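Side-chain contacts in nucleotidyl transferase AbiEii/AbiGii toxin family protein (Mycobacterium tuberculosis, PDB 6Y56), which is MenT4, a nucleotidyltransferase toxin of a toxin-antitoxin system, and probably modifies tRNA as a growth-inhibiting toxin of this kind does: residues W203-W208 with R282-A287; A172-V177 with R181-L186. One frame throughout, in Å; residues are numbered along the deposited sequence.

Contact 1: residues W203-W208 with R282-A287; sequences WVLKVW and REVENA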
loop_
_atom_site.group_PDB
_atom_site.type_symbol
_atom_site.label_atom_id
_atom_site.label_comp_id
_atom_site.label_asym_id
_atom_site.label_seq_id
_atom_site.Cartn_x
_atom_site.Cartn_y
_atom_site.Cartn_z
ATOM N N TRP A 203 3.669 -0.576 15.012
ATOM C CA TRP A 203 4.022 0.786 14.612
ATOM C C TRP A 203 5.382 1.181 15.176
ATOM O O TRP A 203 6.261 1.654 14.448
ATOM C CB TRP A 203 2.936 1.756 15.088
ATOM C CG TRP A 203 3.228 3.208 14.874
ATOM C CD1 TRP A 203 3.517 3.826 13.695
ATOM C CD2 TRP A 203 3.237 4.227 15.876
ATOM N NE1 TRP A 203 3.691 5.173 13.903
ATOM C CE2 TRP A 203 3.532 5.445 15.235
ATOM C CE3 TRP A 203 3.026 4.225 17.254
ATOM C CZ2 TRP A 203 3.619 6.659 15.925
ATOM C CZ3 TRP A 203 3.108 5.418 17.937
ATOM C CH2 TRP A 203 3.406 6.623 17.269
ATOM N N VAL A 204 5.584 0.964 16.473
ATOM C CA VAL A 204 6.859 1.320 17.086
ATOM C C VAL A 204 8.000 0.543 16.445
ATOM O O VAL A 204 9.067 1.100 16.164
ATOM C CB VAL A 204 6.807 1.108 18.611
ATOM C CG1 VAL A 204 8.190 1.326 19.240
ATOM C CG2 VAL A 204 5.785 2.036 19.221
ATOM N N LEU A 205 7.802 -0.760 16.215
ATOM C CA LEU A 205 8.860 -1.585 15.637
ATOM C C LEU A 205 9.146 -1.190 14.195
ATOM O O LEU A 205 10.306 -1.217 13.760
ATOM C CB LEU A 205 8.492 -3.068 15.730
ATOM C CG LEU A 205 8.295 -3.597 17.152
ATOM C CD1 LEU A 205 7.778 -5.024 17.154
ATOM C CD2 LEU A 205 9.570 -3.515 17.981
ATOM N N LYS A 206 8.116 -0.799 13.441
ATOM C CA LYS A 206 8.339 -0.369 12.063
ATOM C C LYS A 206 9.114 0.938 12.029
ATOM O O LYS A 206 10.054 1.084 11.238
ATOM C CB LYS A 206 7.010 -0.184 11.333
ATOM C CG LYS A 206 6.246 -1.470 11.061
ATOM C CD LYS A 206 6.752 -2.226 9.841
ATOM C CE LYS A 206 5.926 -3.490 9.626
ATOM N NZ LYS A 206 6.316 -4.162 8.362
ATOM N N VAL A 207 8.734 1.899 12.878
ATOM C CA VAL A 207 9.450 3.170 12.916
ATOM C C VAL A 207 10.897 2.962 13.344
ATOM O O VAL A 207 11.817 3.590 12.798
ATOM C CB VAL A 207 8.724 4.182 13.821
ATOM C CG1 VAL A 207 9.591 5.435 13.976
ATOM C CG2 VAL A 207 7.361 4.543 13.240
ATOM N N TRP A 208 11.132 2.073 14.312
ATOM C CA TRP A 208 12.508 1.796 14.719
ATOM C C TRP A 208 13.350 1.385 13.518
ATOM O O TRP A 208 14.443 1.913 13.295
ATOM C CB TRP A 208 12.527 0.697 15.786
ATOM C CG TRP A 208 13.880 0.511 16.455
ATOM C CD1 TRP A 208 14.271 1.012 17.658
ATOM C CD2 TRP A 208 15.001 -0.231 15.947
ATOM N NE1 TRP A 208 15.573 0.640 17.935
ATOM C CE2 TRP A 208 16.037 -0.127 16.899
ATOM C CE3 TRP A 208 15.227 -0.975 14.780
ATOM C CZ2 TRP A 208 17.278 -0.739 16.717
ATOM C CZ3 TRP A 208 16.467 -1.579 14.603
ATOM C CH2 TRP A 208 17.472 -1.452 15.568
ATOM N N ARG A 282 18.661 -5.959 19.488
ATOM C CA ARG A 282 18.314 -7.314 19.911
ATOM C C ARG A 282 16.927 -7.368 20.543
ATOM O O ARG A 282 16.166 -8.314 20.308
ATOM C CB ARG A 282 19.372 -7.847 20.878
ATOM C CG ARG A 282 19.135 -9.280 21.330
ATOM C CD ARG A 282 19.197 -10.244 20.163
ATOM N NE ARG A 282 17.870 -10.658 19.722
ATOM C CZ ARG A 282 17.635 -11.352 18.613
ATOM N NH1 ARG A 282 18.644 -11.709 17.829
ATOM N NH2 ARG A 282 16.393 -11.692 18.286
ATOM N N GLU A 283 16.581 -6.364 21.348
ATOM C CA GLU A 283 15.240 -6.315 21.931
ATOM C C GLU A 283 14.176 -6.187 20.847
ATOM O O GLU A 283 13.114 -6.818 20.928
ATOM C CB GLU A 283 15.131 -5.142 22.898
ATOM C CG GLU A 283 16.115 -5.212 24.057
ATOM C CD GLU A 283 16.001 -4.042 25.010
ATOM O OE1 GLU A 283 15.061 -3.235 24.886
ATOM O OE2 GLU A 283 16.867 -3.935 25.906
ATOM N N VAL A 284 14.446 -5.368 19.829
ATOM C CA VAL A 284 13.500 -5.185 18.732
ATOM C C VAL A 284 13.373 -6.467 17.916
ATOM O O VAL A 284 12.262 -6.878 17.552
ATOM C CB VAL A 284 13.924 -3.964 17.890
ATOM C CG1 VAL A 284 13.174 -3.911 16.562
ATOM C CG2 VAL A 284 13.714 -2.671 18.685
ATOM N N GLU A 285 14.499 -7.127 17.626
ATOM C CA GLU A 285 14.446 -8.412 16.936
ATOM C C GLU A 285 13.630 -9.423 17.729
ATOM O O GLU A 285 12.825 -10.168 17.157
ATOM C CB GLU A 285 15.860 -8.937 16.708
ATOM C CG GLU A 285 16.674 -8.089 15.747
ATOM C CD GLU A 285 18.108 -8.567 15.597
ATOM O OE1 GLU A 285 18.575 -9.364 16.443
ATOM O OE2 GLU A 285 18.769 -8.141 14.630
ATOM N N ASN A 286 13.817 -9.452 19.049
ATOM C CA ASN A 286 13.054 -10.374 19.886
ATOM C C ASN A 286 11.572 -10.025 19.891
ATOM O O ASN A 286 10.720 -10.922 19.871
ATOM C CB ASN A 286 13.600 -10.380 21.316
ATOM C CG ASN A 286 14.898 -11.172 21.453
ATOM O OD1 ASN A 286 15.262 -11.954 20.580
ATOM N ND2 ASN A 286 15.592 -10.966 22.558
ATOM N N ALA A 287 11.245 -8.731 19.925
ATOM C CA ALA A 287 9.846 -8.310 19.894
ATOM C C ALA A 287 9.188 -8.690 18.576
ATOM O O ALA A 287 8.013 -9.082 18.552
ATOM C CB ALA A 287 9.747 -6.802 20.124
#

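Contact 2: residues A172-V177 with R181-L186; sequences ARYRRV and RDLYDL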
loop_
_atom_site.group_PDB
_atom_site.type_symbol
_atom_site.label_atom_id
_atom_site.label_comp_id
_atom_site.label_asym_id
_atom_site.label_seq_id
_atom_site.Cartn_x
_atom_site.Cartn_y
_atom_site.Cartn_z
ATOM N N ALA A 172 3.407 4.365 10.246
ATOM C CA ALA A 172 4.843 4.608 10.231
ATOM C C ALA A 172 5.218 5.650 9.189
ATOM O O ALA A 172 6.090 6.489 9.430
ATOM C CB ALA A 172 5.594 3.296 9.994
ATOM N N ARG A 173 4.585 5.620 8.031
ATOM C CA ARG A 173 4.867 6.670 7.057
ATOM C C ARG A 173 4.225 7.991 7.458
ATOM O O ARG A 173 4.843 9.054 7.309
ATOM C CB ARG A 173 4.402 6.257 5.673
ATOM C CG ARG A 173 4.674 7.356 4.650
ATOM C CD ARG A 173 4.831 6.789 3.260
ATOM N NE ARG A 173 3.545 6.372 2.723
ATOM C CZ ARG A 173 3.403 5.622 1.638
ATOM N NH1 ARG A 173 4.477 5.193 0.988
ATOM N NH2 ARG A 173 2.192 5.295 1.212
ATOM N N TYR A 174 2.988 7.939 7.964
ATOM C CA TYR A 174 2.291 9.142 8.413
ATOM C C TYR A 174 3.110 9.898 9.442
ATOM O O TYR A 174 3.083 11.135 9.477
ATOM C CB TYR A 174 0.953 8.704 9.007
ATOM C CG TYR A 174 -0.106 9.759 9.197
ATOM C CD1 TYR A 174 -0.814 10.277 8.121
ATOM C CD2 TYR A 174 -0.454 10.179 10.470
ATOM C CE1 TYR A 174 -1.817 11.222 8.316
ATOM C CE2 TYR A 174 -1.446 11.111 10.675
ATOM C CZ TYR A 174 -2.117 11.626 9.602
ATOM O OH TYR A 174 -3.106 12.561 9.831
ATOM N N ARG A 175 3.852 9.172 10.274
ATOM C CA ARG A 175 4.686 9.778 11.294
ATOM C C ARG A 175 5.803 10.618 10.686
ATOM O O ARG A 175 6.301 11.553 11.333
ATOM C CB ARG A 175 5.240 8.638 12.139
ATOM C CG ARG A 175 6.201 9.028 13.172
ATOM C CD ARG A 175 7.634 8.955 12.693
ATOM N NE ARG A 175 8.375 9.723 13.652
ATOM C CZ ARG A 175 9.689 9.787 13.735
ATOM N NH1 ARG A 175 10.226 10.523 14.691
ATOM N NH2 ARG A 175 10.462 9.106 12.892
ATOM N N ARG A 176 6.235 10.274 9.477
ATOM C CA ARG A 176 7.354 10.944 8.824
ATOM C C ARG A 176 6.909 12.034 7.864
ATOM O O ARG A 176 7.528 13.106 7.823
ATOM C CB ARG A 176 8.213 9.928 8.066
ATOM C CG ARG A 176 9.252 10.580 7.153
ATOM C CD ARG A 176 10.160 9.564 6.494
ATOM N NE ARG A 176 9.431 8.758 5.518
ATOM C CZ ARG A 176 9.207 9.123 4.259
ATOM N NH1 ARG A 176 9.662 10.287 3.795
ATOM N NH2 ARG A 176 8.526 8.311 3.455
ATOM N N VAL A 177 5.859 11.783 7.087
ATOM C CA VAL A 177 5.385 12.724 6.079
ATOM C C VAL A 177 3.876 12.572 5.942
ATOM O O VAL A 177 3.343 11.460 5.979
ATOM C CB VAL A 177 6.117 12.507 4.737
ATOM C CG1 VAL A 177 5.847 11.110 4.193
ATOM C CG2 VAL A 177 5.707 13.560 3.734
ATOM N N ARG A 181 -3.185 10.465 0.530
ATOM C CA ARG A 181 -3.593 9.091 0.254
ATOM C C ARG A 181 -3.473 8.232 1.503
ATOM O O ARG A 181 -4.320 7.363 1.753
ATOM C CB ARG A 181 -2.766 8.500 -0.892
ATOM C CG ARG A 181 -2.918 9.231 -2.228
ATOM C CD ARG A 181 -1.922 8.701 -3.256
ATOM N NE ARG A 181 -1.971 9.438 -4.518
ATOM C CZ ARG A 181 -1.558 8.949 -5.684
ATOM N NH1 ARG A 181 -1.066 7.722 -5.752
ATOM N NH2 ARG A 181 -1.638 9.694 -6.782
ATOM N N ASP A 182 -2.456 8.495 2.325
ATOM C CA ASP A 182 -2.329 7.758 3.577
ATOM C C ASP A 182 -3.425 8.164 4.554
ATOM O O ASP A 182 -3.969 7.317 5.269
ATOM C CB ASP A 182 -0.975 8.022 4.225
ATOM C CG ASP A 182 0.177 7.319 3.529
ATOM O OD1 ASP A 182 -0.058 6.439 2.677
ATOM O OD2 ASP A 182 1.333 7.683 3.830
ATOM N N LEU A 183 -3.752 9.461 4.608
ATOM C CA LEU A 183 -4.856 9.911 5.453
ATOM C C LEU A 183 -6.161 9.230 5.057
ATOM O O LEU A 183 -6.927 8.778 5.917
ATOM C CB LEU A 183 -4.991 11.429 5.335
ATOM C CG LEU A 183 -6.181 12.079 6.052
ATOM C CD1 LEU A 183 -6.076 11.873 7.562
ATOM C CD2 LEU A 183 -6.244 13.555 5.709
ATOM N N TYR A 184 -6.440 9.158 3.753
ATOM C CA TYR A 184 -7.637 8.468 3.286
ATOM C C TYR A 184 -7.661 7.018 3.768
ATOM O O TYR A 184 -8.687 6.515 4.242
ATOM C CB TYR A 184 -7.716 8.528 1.753
ATOM C CG TYR A 184 -8.915 7.797 1.219
ATOM C CD1 TYR A 184 -8.877 6.422 0.983
ATOM C CD2 TYR A 184 -10.111 8.469 0.996
ATOM C CE1 TYR A 184 -9.981 5.745 0.522
ATOM C CE2 TYR A 184 -11.229 7.795 0.531
ATOM C CZ TYR A 184 -11.158 6.436 0.308
ATOM O OH TYR A 184 -12.278 5.765 -0.145
ATOM N N ASP A 185 -6.542 6.308 3.603
ATOM C CA ASP A 185 -6.506 4.897 3.978
ATOM C C ASP A 185 -6.668 4.725 5.483
ATOM O O ASP A 185 -7.377 3.822 5.933
ATOM C CB ASP A 185 -5.212 4.249 3.482
ATOM C CG ASP A 185 -5.112 4.194 1.959
ATOM O OD1 ASP A 185 -6.134 4.351 1.247
ATOM O OD2 ASP A 185 -3.975 4.000 1.478
ATOM N N LEU A 186 -6.035 5.598 6.268
ATOM C CA LEU A 186 -6.188 5.531 7.718
ATOM C C LEU A 186 -7.620 5.814 8.131
ATOM O O LEU A 186 -8.102 5.247 9.120
ATOM C CB LEU A 186 -5.235 6.514 8.395
ATOM C CG LEU A 186 -3.775 6.054 8.403
ATOM C CD1 LEU A 186 -2.898 7.210 8.829
ATOM C CD2 LEU A 186 -3.596 4.868 9.326
HETATM O O HOH W 1 1.287 10.030 5.249
#

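Contact 1: residues W203-W208 with R282-A287
Val284 is a bump set in the hollow between Leu205 and Trp208, which stand one turn apart on helix 196-212, and both of its methyl groups enter it. CG2 is given over to the indole, whereas CG1 is shared between Leu205 and Trp208. Val284 CG2 sits over one face of the indole, 3.7 Å from the centroid of the Trp208 five-membered ring and directly on the ring normal, a CH-pi contact in which the methyl lies almost equally far from all five ring atoms. Val284 CG1 turns the other way and meets Leu205 CD2 at 3.9 Å, while also touching the six-membered part of the indole, 4.0 Å from Trp208 CE3. The valine reaches both because CG1 lies anti to the backbone N (chi1 167°), leaving CG2 beside it. This is plain helix-helix packing between helices 196-212 and 281-292, with short-segment axes 10.7 Å apart and running at 134° to each other, closer to antiparallel than to parallel. No hydrogen bond joins the two segments. One turn on from Val284, Ala287 is a smaller bump, and the forked end of Leu205 straddles it: Ala287 CB is 3.9 Å from Leu205 CD2 and 4.0 Å from Leu205 CD1. Trp273 of helix 268-273 packs against Leu205, Val284 and Ala287 together, and Trp208 NE1 also makes a weak hydrogen bond to the carbonyl oxygen of Asp277.

Contact 2: residues A172-V177 with R181-L186
Charge pairing between Arg173 and Asp182 joins helix 163-174 to the first turn of helix 180-189. The arginine presents its side, with NE and NH2 each meeting one carboxylate oxygen: Arg173 NE reaches Asp182 OD2 at 2.8 Å and Arg173 NH2 reaches Asp182 OD1 at 2.9 Å. Both oxygens use their syn lone pairs, and the second bond is nearly straight at 173°. Guanidinium and carboxylate are almost coplanar, 11° apart, a bidentate arrangement that restrains rotation of both groups. A bend at chi3 (74°) turns the otherwise extended arginine chain so that this edge faces the aspartate. Lys170 forms a further salt bridge with Asp182 OD1.

Water adds a third link, donating to Val177 O at 2.6 Å and to Asp182 OD2 at 2.7 Å, so that OD2 is gripped by both arginine and water.

Apolar packing is carried by the ring of Tyr174. Leu186 CD1 lies over one face of it, 4.0 Å from the Tyr174 ring centroid, in a CH-pi contact, and Tyr174 CE1 comes within 4.4 Å of Leu183 CB, which approaches the ring obliquely. The pair joins two consecutive helices linked by a short turn, with helix 249-259 covering Leu183 and Leu186, and helix 196-212 packing on Ala172 and Arg175.

In the fold
The two contacts follow one another along the chain, contact 2 closing before contact 1 opens, and their centres lie 19 Å apart. Helix 196-212 connects them: one side faces helix 281-292 in contact 1, while Trp203, Lys206 (salt-bridged to Glu165 and Glu169) and Val207 reach toward the 172-177 segment of contact 2. There Trp203 CD1 comes within 3.5 Å of Ala172 N, and Val207 CG2 within 3.9 Å of Ala172 CB. Asp182 and Asp185 of contact 2, both salt-bridged to Lys170, are consistent with the family's lysine and Arg-Asp-x-x-Asp-Leu motifs, so contact 2 probably lies near the active site. Its centre is about 10 Å from that of the chain, contact 1's about 21 Å.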